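Local structure of putative thiol-disulfide isomerase or thioredoxin (Salmonella enterica subsp. enterica serovar Typhimurium, 3L9V) at residues Asp39-His44 / Arg173-Val178; Ala70-Met75 / Asp129-Gln134; Asp81-Ala86 / Ser109-Ser114. The protein probably acts as a DsbA-like thiol-disulfide oxidoreductase, exchanging disulfide bonds in substrate proteins through a thioredoxin-fold domain. All blocks are in the same frame, centred on the assembly; numbering follows the deposited sequence.

Contact 1: Asp39-His44 / Arg173-Val178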
ATOM      1  N   ASP A  39       6.299  -7.650   1.499  1.00 27.94           N
ATOM      2  CA  ASP A  39       5.789  -7.243   0.184  1.00 32.61           C
ATOM      3  C   ASP A  39       6.552  -7.965  -0.941  1.00 30.10           C
ATOM      4  O   ASP A  39       5.964  -8.510  -1.886  1.00 29.50           O
ATOM      5  CB  ASP A  39       5.859  -5.717  -0.003  1.00 38.04           C
ATOM      6  CG  ASP A  39       4.728  -4.976   0.704  1.00 35.08           C
ATOM      7  OD1 ASP A  39       3.908  -5.626   1.391  1.00 35.55           O
ATOM      8  OD2 ASP A  39       4.646  -3.733   0.560  1.00 35.68           O
ATOM      9  N   GLN A  40       7.870  -7.995  -0.833  1.00 31.84           N
ATOM     10  CA  GLN A  40       8.689  -8.617  -1.872  1.00 30.33           C
ATOM     11  C   GLN A  40       8.455 -10.128  -1.945  1.00 33.47           C
ATOM     12  O   GLN A  40       8.336 -10.683  -3.030  1.00 26.63           O
ATOM     13  CB  GLN A  40      10.163  -8.296  -1.628  1.00 31.76           C
ATOM     14  CG  GLN A  40      11.144  -9.060  -2.467  1.00 39.80           C
ATOM     15  CD  GLN A  40      12.576  -8.904  -1.943  1.00 61.32           C
ATOM     16  OE1 GLN A  40      12.931  -7.871  -1.363  1.00 66.03           O
ATOM     17  NE2 GLN A  40      13.398  -9.934  -2.141  1.00 65.32           N
ATOM     18  N   ALA A  41       8.381 -10.787  -0.793  1.00 29.28           N
ATOM     19  CA  ALA A  41       8.095 -12.223  -0.763  1.00 33.31           C
ATOM     20  C   ALA A  41       6.729 -12.533  -1.399  1.00 27.37           C
ATOM     21  O   ALA A  41       6.549 -13.556  -2.036  1.00 32.45           O
ATOM     22  CB  ALA A  41       8.174 -12.765   0.674  1.00 23.76           C
ATOM     23  N   ILE A  42       5.770 -11.636  -1.209  1.00 30.93           N
ATOM     24  CA  ILE A  42       4.460 -11.773  -1.836  1.00 34.84           C
ATOM     25  C   ILE A  42       4.570 -11.596  -3.361  1.00 38.51           C
ATOM     26  O   ILE A  42       4.019 -12.386  -4.123  1.00 34.56           O
ATOM     27  CB  ILE A  42       3.437 -10.781  -1.215  1.00 31.46           C
ATOM     28  CG1 ILE A  42       3.023 -11.247   0.181  1.00 21.43           C
ATOM     29  CG2 ILE A  42       2.188 -10.663  -2.074  1.00 32.33           C
ATOM     30  CD1 ILE A  42       2.103 -10.252   0.893  1.00 23.15           C
ATOM     31  N   ARG A  43       5.300 -10.579  -3.815  1.00 30.75           N
ATOM     32  CA  ARG A  43       5.441 -10.381  -5.249  1.00 31.15           C
ATOM     33  C   ARG A  43       6.101 -11.614  -5.860  1.00 34.75           C
ATOM     34  O   ARG A  43       5.791 -12.025  -6.970  1.00 30.03           O
ATOM     35  CB  ARG A  43       6.250  -9.108  -5.546  1.00 29.44           C
ATOM     36  CG  ARG A  43       5.415  -7.833  -5.385  1.00 23.77           C
ATOM     37  CD  ARG A  43       6.242  -6.554  -5.611  1.00 30.69           C
ATOM     38  NE  ARG A  43       5.379  -5.392  -5.441  1.00 36.49           N
ATOM     39  CZ  ARG A  43       5.446  -4.535  -4.427  1.00 44.20           C
ATOM     40  NH1 ARG A  43       6.377  -4.681  -3.495  1.00 44.98           N
ATOM     41  NH2 ARG A  43       4.585  -3.522  -4.360  1.00 40.55           N
ATOM     42  N   HIS A  44       6.984 -12.229  -5.090  1.00 32.12           N
ATOM     43  CA  HIS A  44       7.691 -13.403  -5.548  1.00 35.49           C
ATOM     44  C   HIS A  44       6.790 -14.623  -5.786  1.00 37.09           C
ATOM     45  O   HIS A  44       7.182 -15.541  -6.489  1.00 35.61           O
ATOM     46  CB  HIS A  44       8.833 -13.752  -4.586  1.00 43.34           C
ATOM     47  CG  HIS A  44       9.621 -14.952  -5.006  1.00 54.14           C
ATOM     48  ND1 HIS A  44       9.556 -16.157  -4.339  1.00 61.25           N
ATOM     49  CD2 HIS A  44      10.479 -15.136  -6.036  1.00 59.75           C
ATOM     50  CE1 HIS A  44      10.351 -17.029  -4.936  1.00 65.78           C
ATOM     51  NE2 HIS A  44      10.919 -16.438  -5.968  1.00 64.33           N
ATOM     52  N   ARG A 173       6.065 -17.658   6.302  1.00 24.94           N
ATOM     53  CA  ARG A 173       4.743 -18.186   6.612  1.00 24.20           C
ATOM     54  C   ARG A 173       3.640 -17.302   6.064  1.00 26.57           C
ATOM     55  O   ARG A 173       2.647 -17.803   5.552  1.00 31.61           O
ATOM     56  CB  ARG A 173       4.583 -18.438   8.111  1.00 27.88           C
ATOM     57  CG  ARG A 173       5.492 -19.556   8.581  1.00 23.71           C
ATOM     58  CD  ARG A 173       5.670 -19.560  10.093  1.00 26.65           C
ATOM     59  NE  ARG A 173       6.750 -20.473  10.433  1.00 37.13           N
ATOM     60  CZ  ARG A 173       7.228 -20.658  11.655  1.00 38.62           C
ATOM     61  NH1 ARG A 173       6.730 -19.983  12.677  1.00 34.61           N
ATOM     62  NH2 ARG A 173       8.215 -21.519  11.844  1.00 40.30           N
ATOM     63  N   TYR A 174       3.824 -15.987   6.144  1.00 26.25           N
ATOM     64  CA  TYR A 174       2.849 -15.045   5.604  1.00 25.64           C
ATOM     65  C   TYR A 174       2.724 -15.228   4.085  1.00 24.80           C
ATOM     66  O   TYR A 174       1.619 -15.350   3.555  1.00 30.39           O
ATOM     67  CB  TYR A 174       3.258 -13.603   5.936  1.00 33.22           C
ATOM     68  CG  TYR A 174       2.141 -12.583   5.852  1.00 29.79           C
ATOM     69  CD1 TYR A 174       1.384 -12.261   6.970  1.00 29.16           C
ATOM     70  CD2 TYR A 174       1.855 -11.936   4.659  1.00 31.32           C
ATOM     71  CE1 TYR A 174       0.365 -11.322   6.897  1.00 31.27           C
ATOM     72  CE2 TYR A 174       0.840 -10.995   4.577  1.00 26.33           C
ATOM     73  CZ  TYR A 174       0.104 -10.695   5.685  1.00 30.97           C
ATOM     74  OH  TYR A 174      -0.882  -9.755   5.591  1.00 27.91           O
ATOM     75  N   ALA A 175       3.863 -15.271   3.400  1.00 24.15           N
ATOM     76  CA  ALA A 175       3.878 -15.475   1.953  1.00 32.49           C
ATOM     77  C   ALA A 175       3.327 -16.851   1.539  1.00 33.47           C
ATOM     78  O   ALA A 175       2.698 -16.971   0.492  1.00 27.39           O
ATOM     79  CB  ALA A 175       5.289 -15.275   1.385  1.00 29.49           C
ATOM     80  N   ALA A 176       3.576 -17.873   2.358  1.00 26.00           N
ATOM     81  CA  ALA A 176       3.098 -19.217   2.072  1.00 26.04           C
ATOM     82  C   ALA A 176       1.579 -19.231   1.999  1.00 24.36           C
ATOM     83  O   ALA A 176       0.989 -19.833   1.100  1.00 30.32           O
ATOM     84  CB  ALA A 176       3.598 -20.215   3.122  1.00 27.08           C
ATOM     85  N   VAL A 177       0.943 -18.538   2.934  1.00 26.45           N
ATOM     86  CA  VAL A 177      -0.501 -18.443   2.927  1.00 28.85           C
ATOM     87  C   VAL A 177      -1.026 -17.657   1.720  1.00 32.34           C
ATOM     88  O   VAL A 177      -1.997 -18.057   1.088  1.00 27.38           O
ATOM     89  CB  VAL A 177      -1.045 -17.882   4.261  1.00 27.35           C
ATOM     90  CG1 VAL A 177      -2.508 -17.494   4.129  1.00 19.78           C
ATOM     91  CG2 VAL A 177      -0.862 -18.923   5.354  1.00 33.15           C
ATOM     92  N   VAL A 178      -0.378 -16.550   1.387  1.00 27.11           N
ATOM     93  CA  VAL A 178      -0.780 -15.814   0.191  1.00 20.10           C
ATOM     94  C   VAL A 178      -0.606 -16.635  -1.068  1.00 21.87           C
ATOM     95  O   VAL A 178      -1.483 -16.652  -1.934  1.00 30.31           O
ATOM     96  CB  VAL A 178      -0.031 -14.497   0.058  1.00 26.72           C
ATOM     97  CG1 VAL A 178      -0.299 -13.875  -1.333  1.00 20.34           C
ATOM     98  CG2 VAL A 178      -0.481 -13.583   1.167  1.00 21.05           C
TER

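Contact 2: Ala70-Met75 / Asp129-Gln134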
ATOM      1  N   ALA A  70      -1.075  12.107  -2.673  1.00 25.80           N
ATOM      2  CA  ALA A  70       0.290  12.006  -3.164  1.00 23.30           C
ATOM      3  C   ALA A  70       0.519  10.626  -3.773  1.00 31.36           C
ATOM      4  O   ALA A  70       1.121  10.501  -4.847  1.00 22.42           O
ATOM      5  CB  ALA A  70       1.290  12.277  -2.039  1.00 27.88           C
ATOM      6  N   TRP A  71       0.001   9.593  -3.098  1.00 25.07           N
ATOM      7  CA  TRP A  71       0.076   8.232  -3.623  1.00 21.52           C
ATOM      8  C   TRP A  71      -0.733   8.061  -4.924  1.00 13.54           C
ATOM      9  O   TRP A  71      -0.323   7.365  -5.836  1.00 30.11           O
ATOM     10  CB  TRP A  71      -0.447   7.248  -2.566  1.00 18.10           C
ATOM     11  CG  TRP A  71      -0.204   5.830  -2.932  1.00 18.50           C
ATOM     12  CD1 TRP A  71      -1.148   4.905  -3.322  1.00 16.76           C
ATOM     13  CD2 TRP A  71       1.062   5.145  -2.942  1.00 24.52           C
ATOM     14  NE1 TRP A  71      -0.533   3.698  -3.594  1.00 17.73           N
ATOM     15  CE2 TRP A  71       0.813   3.812  -3.353  1.00 19.30           C
ATOM     16  CE3 TRP A  71       2.382   5.535  -2.662  1.00 23.78           C
ATOM     17  CZ2 TRP A  71       1.834   2.858  -3.467  1.00 21.94           C
ATOM     18  CZ3 TRP A  71       3.393   4.601  -2.784  1.00 15.92           C
ATOM     19  CH2 TRP A  71       3.117   3.268  -3.180  1.00 25.71           C
ATOM     20  N   ALA A  72      -1.911   8.656  -4.959  1.00 22.96           N
ATOM     21  CA  ALA A  72      -2.710   8.671  -6.183  1.00 22.40           C
ATOM     22  C   ALA A  72      -1.849   9.237  -7.326  1.00 26.29           C
ATOM     23  O   ALA A  72      -1.873   8.743  -8.448  1.00 22.31           O
ATOM     24  CB  ALA A  72      -3.973   9.516  -5.955  1.00 22.13           C
ATOM     25  N   LEU A  73      -1.044  10.253  -7.023  1.00 22.97           N
ATOM     26  CA  LEU A  73      -0.221  10.883  -8.059  1.00 21.60           C
ATOM     27  C   LEU A  73       0.874   9.922  -8.495  1.00 27.44           C
ATOM     28  O   LEU A  73       1.077   9.685  -9.695  1.00 30.82           O
ATOM     29  CB  LEU A  73       0.363  12.231  -7.569  1.00 15.55           C
ATOM     30  CG  LEU A  73       1.248  12.919  -8.605  1.00 22.16           C
ATOM     31  CD1 LEU A  73       0.459  13.232  -9.896  1.00 25.14           C
ATOM     32  CD2 LEU A  73       1.859  14.191  -7.991  1.00 24.21           C
ATOM     33  N   ALA A  74       1.572   9.351  -7.512  1.00 23.15           N
ATOM     34  CA  ALA A  74       2.514   8.269  -7.763  1.00 17.88           C
ATOM     35  C   ALA A  74       1.927   7.172  -8.679  1.00 24.22           C
ATOM     36  O   ALA A  74       2.565   6.739  -9.627  1.00 27.47           O
ATOM     37  CB  ALA A  74       2.946   7.632  -6.439  1.00 23.00           C
HETATM   38  N   MSE A  75       0.739   6.682  -8.353  1.00 22.64           N
HETATM   39  CA  MSE A  75       0.118   5.648  -9.183  1.00 30.86           C
HETATM   40  C   MSE A  75      -0.104   6.160 -10.623  1.00 27.11           C
HETATM   41  O   MSE A  75       0.296   5.523 -11.591  1.00 28.97           O
HETATM   42  CB  MSE A  75      -1.213   5.177  -8.565  1.00 23.26           C
HETATM   43  CG  MSE A  75      -1.127   4.613  -7.119  1.00 37.96           C
HETATM   44 SE   MSE A  75      -2.937   4.203  -6.386  1.00 44.41          SE
HETATM   45  CE  MSE A  75      -2.981   2.474  -7.234  1.00 33.51           C
ATOM     46  N   ASP A 129      -9.411  11.160  -9.768  1.00 27.89           N
ATOM     47  CA  ASP A 129     -10.021   9.856 -10.013  1.00 30.38           C
ATOM     48  C   ASP A 129      -9.355   8.803  -9.135  1.00 34.50           C
ATOM     49  O   ASP A 129     -10.017   7.930  -8.621  1.00 31.38           O
ATOM     50  CB  ASP A 129      -9.837   9.414 -11.463  1.00 32.11           C
ATOM     51  CG  ASP A 129     -10.744  10.154 -12.437  1.00 36.26           C
ATOM     52  OD1 ASP A 129     -11.540  11.002 -12.001  1.00 29.32           O
ATOM     53  OD2 ASP A 129     -10.646   9.875 -13.647  1.00 44.56           O
HETATM   54  N   MSE A 130      -8.036   8.888  -8.990  1.00 36.88           N
HETATM   55  CA  MSE A 130      -7.282   7.853  -8.295  1.00 27.81           C
HETATM   56  C   MSE A 130      -7.475   7.944  -6.772  1.00 27.72           C
HETATM   57  O   MSE A 130      -7.413   6.939  -6.059  1.00 35.24           O
HETATM   58  CB  MSE A 130      -5.809   7.906  -8.680  1.00 27.81           C
HETATM   59  CG  MSE A 130      -5.087   6.578  -8.544  1.00 44.48           C
HETATM   60 SE   MSE A 130      -5.791   5.218  -9.769  1.00 61.53          SE
HETATM   61  CE  MSE A 130      -4.395   3.899  -9.543  1.00 93.28           C
ATOM     62  N   VAL A 131      -7.707   9.156  -6.290  1.00 26.41           N
ATOM     63  CA  VAL A 131      -8.100   9.373  -4.908  1.00 27.97           C
ATOM     64  C   VAL A 131      -9.493   8.776  -4.716  1.00 35.29           C
ATOM     65  O   VAL A 131      -9.746   8.054  -3.744  1.00 25.68           O
ATOM     66  CB  VAL A 131      -8.098  10.873  -4.524  1.00 27.72           C
ATOM     67  CG1 VAL A 131      -8.628  11.067  -3.140  1.00 33.40           C
ATOM     68  CG2 VAL A 131      -6.675  11.491  -4.622  1.00 22.49           C
ATOM     69  N   ALA A 132     -10.397   9.053  -5.659  1.00 26.24           N
ATOM     70  CA  ALA A 132     -11.735   8.477  -5.577  1.00 29.87           C
ATOM     71  C   ALA A 132     -11.638   6.969  -5.501  1.00 23.44           C
ATOM     72  O   ALA A 132     -12.280   6.342  -4.664  1.00 28.63           O
ATOM     73  CB  ALA A 132     -12.576   8.877  -6.771  1.00 40.98           C
ATOM     74  N   LEU A 133     -10.840   6.378  -6.382  1.00 24.97           N
ATOM     75  CA  LEU A 133     -10.732   4.930  -6.405  1.00 28.76           C
ATOM     76  C   LEU A 133     -10.256   4.373  -5.050  1.00 34.07           C
ATOM     77  O   LEU A 133     -10.807   3.379  -4.553  1.00 33.38           O
ATOM     78  CB  LEU A 133      -9.794   4.476  -7.512  1.00 33.05           C
ATOM     79  CG  LEU A 133      -9.574   2.959  -7.535  1.00 41.57           C
ATOM     80  CD1 LEU A 133     -10.837   2.207  -7.995  1.00 42.86           C
ATOM     81  CD2 LEU A 133      -8.378   2.591  -8.392  1.00 46.32           C
ATOM     82  N   GLN A 134      -9.242   5.006  -4.452  1.00 31.15           N
ATOM     83  CA  GLN A 134      -8.694   4.494  -3.187  1.00 28.90           C
ATOM     84  C   GLN A 134      -9.727   4.522  -2.080  1.00 27.66           C
ATOM     85  O   GLN A 134      -9.832   3.577  -1.271  1.00 26.89           O
ATOM     86  CB  GLN A 134      -7.426   5.247  -2.772  1.00 21.29           C
ATOM     87  CG  GLN A 134      -6.224   4.961  -3.705  1.00 12.73           C
ATOM     88  CD  GLN A 134      -5.002   5.792  -3.320  1.00 27.49           C
ATOM     89  OE1 GLN A 134      -4.147   5.334  -2.558  1.00 24.23           O
ATOM     90  NE2 GLN A 134      -4.922   7.020  -3.845  1.00 19.22           N
TER

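Contact 3: Asp81-Ala86 / Ser109-Ser114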
ATOM      1  N   ASP A  81       7.132   2.755  -6.751  1.00 25.10           N
ATOM      2  CA  ASP A  81       8.377   2.229  -6.185  1.00 28.09           C
ATOM      3  C   ASP A  81       9.239   3.295  -5.476  1.00 34.67           C
ATOM      4  O   ASP A  81       9.526   3.160  -4.289  1.00 32.60           O
ATOM      5  CB  ASP A  81       9.187   1.416  -7.216  1.00 38.14           C
ATOM      6  CG  ASP A  81       9.556   2.215  -8.481  1.00 47.17           C
ATOM      7  OD1 ASP A  81      10.177   1.613  -9.385  1.00 42.74           O
ATOM      8  OD2 ASP A  81       9.242   3.418  -8.592  1.00 50.32           O
ATOM      9  N   VAL A  82       9.640   4.360  -6.175  1.00 29.89           N
ATOM     10  CA  VAL A  82      10.467   5.383  -5.521  1.00 29.94           C
ATOM     11  C   VAL A  82       9.690   6.157  -4.470  1.00 24.10           C
ATOM     12  O   VAL A  82      10.233   6.557  -3.438  1.00 32.55           O
ATOM     13  CB  VAL A  82      11.108   6.374  -6.536  1.00 31.38           C
ATOM     14  CG1 VAL A  82      12.028   5.642  -7.462  1.00 34.68           C
ATOM     15  CG2 VAL A  82      10.026   7.113  -7.337  1.00 28.71           C
ATOM     16  N   ILE A  83       8.406   6.381  -4.727  1.00 20.49           N
ATOM     17  CA  ILE A  83       7.600   7.150  -3.777  1.00 18.74           C
ATOM     18  C   ILE A  83       7.433   6.383  -2.454  1.00 28.35           C
ATOM     19  O   ILE A  83       7.452   6.973  -1.378  1.00 27.70           O
ATOM     20  CB  ILE A  83       6.234   7.521  -4.380  1.00 23.50           C
ATOM     21  CG1 ILE A  83       6.439   8.568  -5.487  1.00 31.58           C
ATOM     22  CG2 ILE A  83       5.309   8.073  -3.331  1.00 21.10           C
ATOM     23  CD1 ILE A  83       7.195   9.805  -4.966  1.00 30.52           C
ATOM     24  N   GLU A  84       7.298   5.062  -2.531  1.00 29.93           N
ATOM     25  CA  GLU A  84       7.025   4.281  -1.324  1.00 28.00           C
ATOM     26  C   GLU A  84       8.237   4.331  -0.391  1.00 19.47           C
ATOM     27  O   GLU A  84       8.110   4.592   0.797  1.00 27.47           O
ATOM     28  CB  GLU A  84       6.665   2.829  -1.675  1.00 23.99           C
ATOM     29  CG  GLU A  84       6.157   2.043  -0.479  1.00 28.98           C
ATOM     30  CD  GLU A  84       5.683   0.627  -0.836  1.00 35.72           C
ATOM     31  OE1 GLU A  84       5.808   0.200  -2.004  1.00 39.04           O
ATOM     32  OE2 GLU A  84       5.183  -0.062   0.070  1.00 34.82           O
ATOM     33  N   LYS A  85       9.401   4.084  -0.970  1.00 25.70           N
ATOM     34  CA  LYS A  85      10.669   4.158  -0.278  1.00 35.01           C
ATOM     35  C   LYS A  85      10.878   5.557   0.285  1.00 37.01           C
ATOM     36  O   LYS A  85      11.264   5.713   1.442  1.00 30.59           O
ATOM     37  CB  LYS A  85      11.796   3.797  -1.247  1.00 41.75           C
ATOM     38  CG  LYS A  85      13.091   3.429  -0.552  1.00 51.95           C
ATOM     39  CD  LYS A  85      14.069   2.717  -1.478  0.76 54.72           C
ATOM     40  NZ  LYS A  85      16.474   1.988  -1.680  1.00 62.83           N
ATOM     41  N   ALA A  86      10.588   6.579  -0.518  1.00 35.44           N
ATOM     42  CA  ALA A  86      10.797   7.960  -0.068  1.00 35.83           C
ATOM     43  C   ALA A  86       9.927   8.378   1.129  1.00 33.79           C
ATOM     44  O   ALA A  86      10.423   9.022   2.066  1.00 24.17           O
ATOM     45  CB  ALA A  86      10.619   8.943  -1.224  1.00 38.86           C
ATOM     46  N   SER A 109      11.559  15.402  -4.601  1.00 31.88           N
ATOM     47  CA  SER A 109      12.916  14.905  -4.451  1.00 31.31           C
ATOM     48  C   SER A 109      13.059  13.471  -4.954  1.00 31.52           C
ATOM     49  O   SER A 109      14.083  13.094  -5.498  1.00 34.99           O
ATOM     50  CB  SER A 109      13.346  14.986  -2.986  1.00 38.41           C
ATOM     51  OG  SER A 109      14.628  14.412  -2.813  1.00 43.05           O
ATOM     52  N   ALA A 110      12.028  12.663  -4.779  1.00 34.16           N
ATOM     53  CA  ALA A 110      12.108  11.258  -5.164  1.00 28.76           C
ATOM     54  C   ALA A 110      11.930  11.104  -6.673  1.00 35.40           C
ATOM     55  O   ALA A 110      12.474  10.185  -7.304  1.00 31.78           O
ATOM     56  CB  ALA A 110      11.041  10.462  -4.427  1.00 31.02           C
ATOM     57  N   THR A 111      11.147  11.987  -7.267  1.00 32.14           N
ATOM     58  CA  THR A 111      10.828  11.791  -8.677  1.00 35.41           C
ATOM     59  C   THR A 111      11.498  12.773  -9.662  1.00 36.06           C
ATOM     60  O   THR A 111      11.621  12.473 -10.850  1.00 31.20           O
ATOM     61  CB  THR A 111       9.328  11.820  -8.881  1.00 34.66           C
ATOM     62  OG1 THR A 111       8.846  13.131  -8.558  1.00 31.18           O
ATOM     63  CG2 THR A 111       8.655  10.742  -7.959  1.00 25.81           C
ATOM     64  N   GLY A 112      11.923  13.925  -9.158  1.00 36.25           N
ATOM     65  CA  GLY A 112      12.508  14.953 -10.001  1.00 37.68           C
ATOM     66  C   GLY A 112      11.434  15.806 -10.655  1.00 42.64           C
ATOM     67  O   GLY A 112      11.746  16.633 -11.504  1.00 46.55           O
ATOM     68  N   ILE A 113      10.168  15.605 -10.284  1.00 39.94           N
ATOM     69  CA  ILE A 113       9.103  16.420 -10.861  1.00 41.57           C
ATOM     70  C   ILE A 113       9.317  17.863 -10.389  1.00 39.40           C
ATOM     71  O   ILE A 113       9.861  18.088  -9.311  1.00 35.12           O
ATOM     72  CB  ILE A 113       7.673  15.895 -10.511  1.00 32.71           C
ATOM     73  CG1 ILE A 113       6.616  16.517 -11.419  1.00 40.92           C
ATOM     74  CG2 ILE A 113       7.273  16.188  -9.075  1.00 26.22           C
ATOM     75  CD1 ILE A 113       5.168  16.180 -10.984  1.00 41.36           C
ATOM     76  N   SER A 114       8.927  18.835 -11.200  1.00 36.64           N
ATOM     77  CA  SER A 114       9.129  20.224 -10.819  1.00 29.12           C
ATOM     78  C   SER A 114       8.000  20.697  -9.923  1.00 36.57           C
ATOM     79  O   SER A 114       6.902  20.109  -9.891  1.00 35.35           O
ATOM     80  CB  SER A 114       9.254  21.119 -12.053  1.00 33.00           C
ATOM     81  OG  SER A 114       8.013  21.276 -12.708  1.00 33.94           O
TER

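Contact 1: Asp39-His44 / Arg173-Val178
Ala41 and Ile42 pack against Tyr174, Ala175 and Val178 where two helices lie side by side in the thioredoxin fold. Helix 38-43 follows helix 27-35. Helix 167-182 is the C-terminal helix. The short helical segments run in broadly the same direction, with their axes 33° apart. Their closest approach is 9.0 Å, with an alanine from each helix facing the other.

Asp39 does not reach the other segment; its OD2 makes a salt bridge with Lys54 of strand 52-56.

Ala41 comes next and points at the other helix. Its CB meets Ala175 CB at 3.9 Å, methyl to methyl. Ala175 CB also lies 4.0 Å from Ala41 O.

Ile42 does the rest of the work by dividing its branches. CG2 is anti to the backbone N and meets Val178 CG1 at 4.1 Å; the two side chains lie at about a right angle to one another. The other branch ends in CD1, which approaches Tyr174. Met52 of strand 52-56 also touches Ile42, and Val178 reaches Val151 and Ile157. The contact is therefore a buried apolar layer between two helices and the same sheet.

Tyr174 has further partners. Its OH hydrogen-bonds to Asn159 OD1, and Phe32 meets the ring edge-to-face. Chi1 of -160° sets CG anti to the backbone N, and from there the ring runs out beside Ile42. Ile42 CD1 touches the ring at its edge, near the ring plane, 4.0 Å from Tyr174 CE2 and 4.1 Å from Tyr174 CD2.

Contact 2: Ala70-Met75 / Asp129-Gln134
Ala72 and Met130 mark the point where helix 64-77 crosses helix 125-140. Their CA atoms are 5.1 Å apart. The local axes come within 8.6 Å, and their N-to-C directions differ by 113°. At this steep angle the two helices cross rather than run alongside each other.

The small Ala72 lies at the centre. Its CB meets Met130 CB at 3.7 Å, and Val131 CG2 at 3.6 Å. The amide nitrogen Gln134 NE2 also lies against this methyl.

Met75 and Met130, both modelled as selenomethionine, lie across each other at about a right angle. Met130 CG rests 3.9 Å from Met75 SE. The terminal methyls are modelled too close together, so their exact positions are doubtful.

Gln134 is the polar side chain of the contact. It extends beyond CG and brings its amide to the edge of the Trp71 indole. Gln134 OE1 lies 3.1 Å from Trp71 CD1, near the ring plane, and the amide is turned 44° from that plane. OE1 also accepts a hydrogen bond from His56 N. On the other side of the amide, NE2 bonds to Thr68 O and weakly to its own helix, with Gln134 NE2 to Met130 O at 3.3 Å. Donor and acceptor ends are thus both engaged, which fixes the rotation of the amide. Trp71 NE1 bonds to Lys54 O.

The bonds to His56 and Lys54 reach strand 52-56, at one edge of the sheet. Helix 125-140 itself leads on to strand 148-151. The packing is that of the DsbA fold, in which a helical insert sits against the thioredoxin motif and returns to it through a long helix.

Contact 3: Asp81-Ala86 / Ser109-Ser114
Thr111 OG1 takes part in two hydrogen bonds at the end of helix 100-111, while the methyl of the same residue packs on helix 80-93. The hydroxyl donates to Phe107 O, one turn back. It also accepts from Ile113 N, at 3.3 Å from that nitrogen to Thr111 OG1, with an N-H...O angle of 160°. The second bond forms an ST turn. Chi1 of 65° puts OG1 between the backbone N and the carbonyl carbon, and CG2 is left beside the N, on the side of the partner helix.

That methyl is met by Ile83. Ile83 CD1 and Thr111 CG2 are 3.5 Å apart, tighter than usual for two carbons. The same CD1 lies 3.9 Å from Ala110 CB, so one isoleucine tip touches both residues. Val82, the residue before, adds its CG2. Val82 CG2 rests 3.9 Å from Thr111 CG2 and the same distance from the carbonyl oxygen, Ala110 O.

Ala86, one turn after Val82, closes the contact. Its CB and Ala110 CB are 3.6 Å apart, methyl to methyl. All the contacts between the segments are van der Waals ones. Ile83 is buried, and it also packs on Phe107 of helix 100-111.

Gly112, just past the helix, leaves helical geometry with a positive phi of 83°. Ser114 is the N-cap of the next helix, its OG bonding to Glu117 N. Helices 80-93 and 100-111 are consecutive in the chain, packed together at the surface of the helical insert found in DsbA-like proteins.

From the N terminus, strand 18-22 leads through helix 27-35 to helix 38-43. There contact 1 opens a loop that closes only at the C-terminal helix. Within that span, the chain passes strand 52-56 and enters the helical insert. Contact 2 joins the first insert helix to helix 125-140, which returns to strand 148-151. Contact 3 closes a smaller loop within contact 2, so the three nest and none cross. Contact 1 ties helices on one side of the sheet, and contact 3 packs two helices within the insert. Contacts 2 and 3 touch where Ala74 and Trp71 pack on Ile83. The like charges of Asp39 and Glu84 lie close, and Lys54 makes a salt bridge with each.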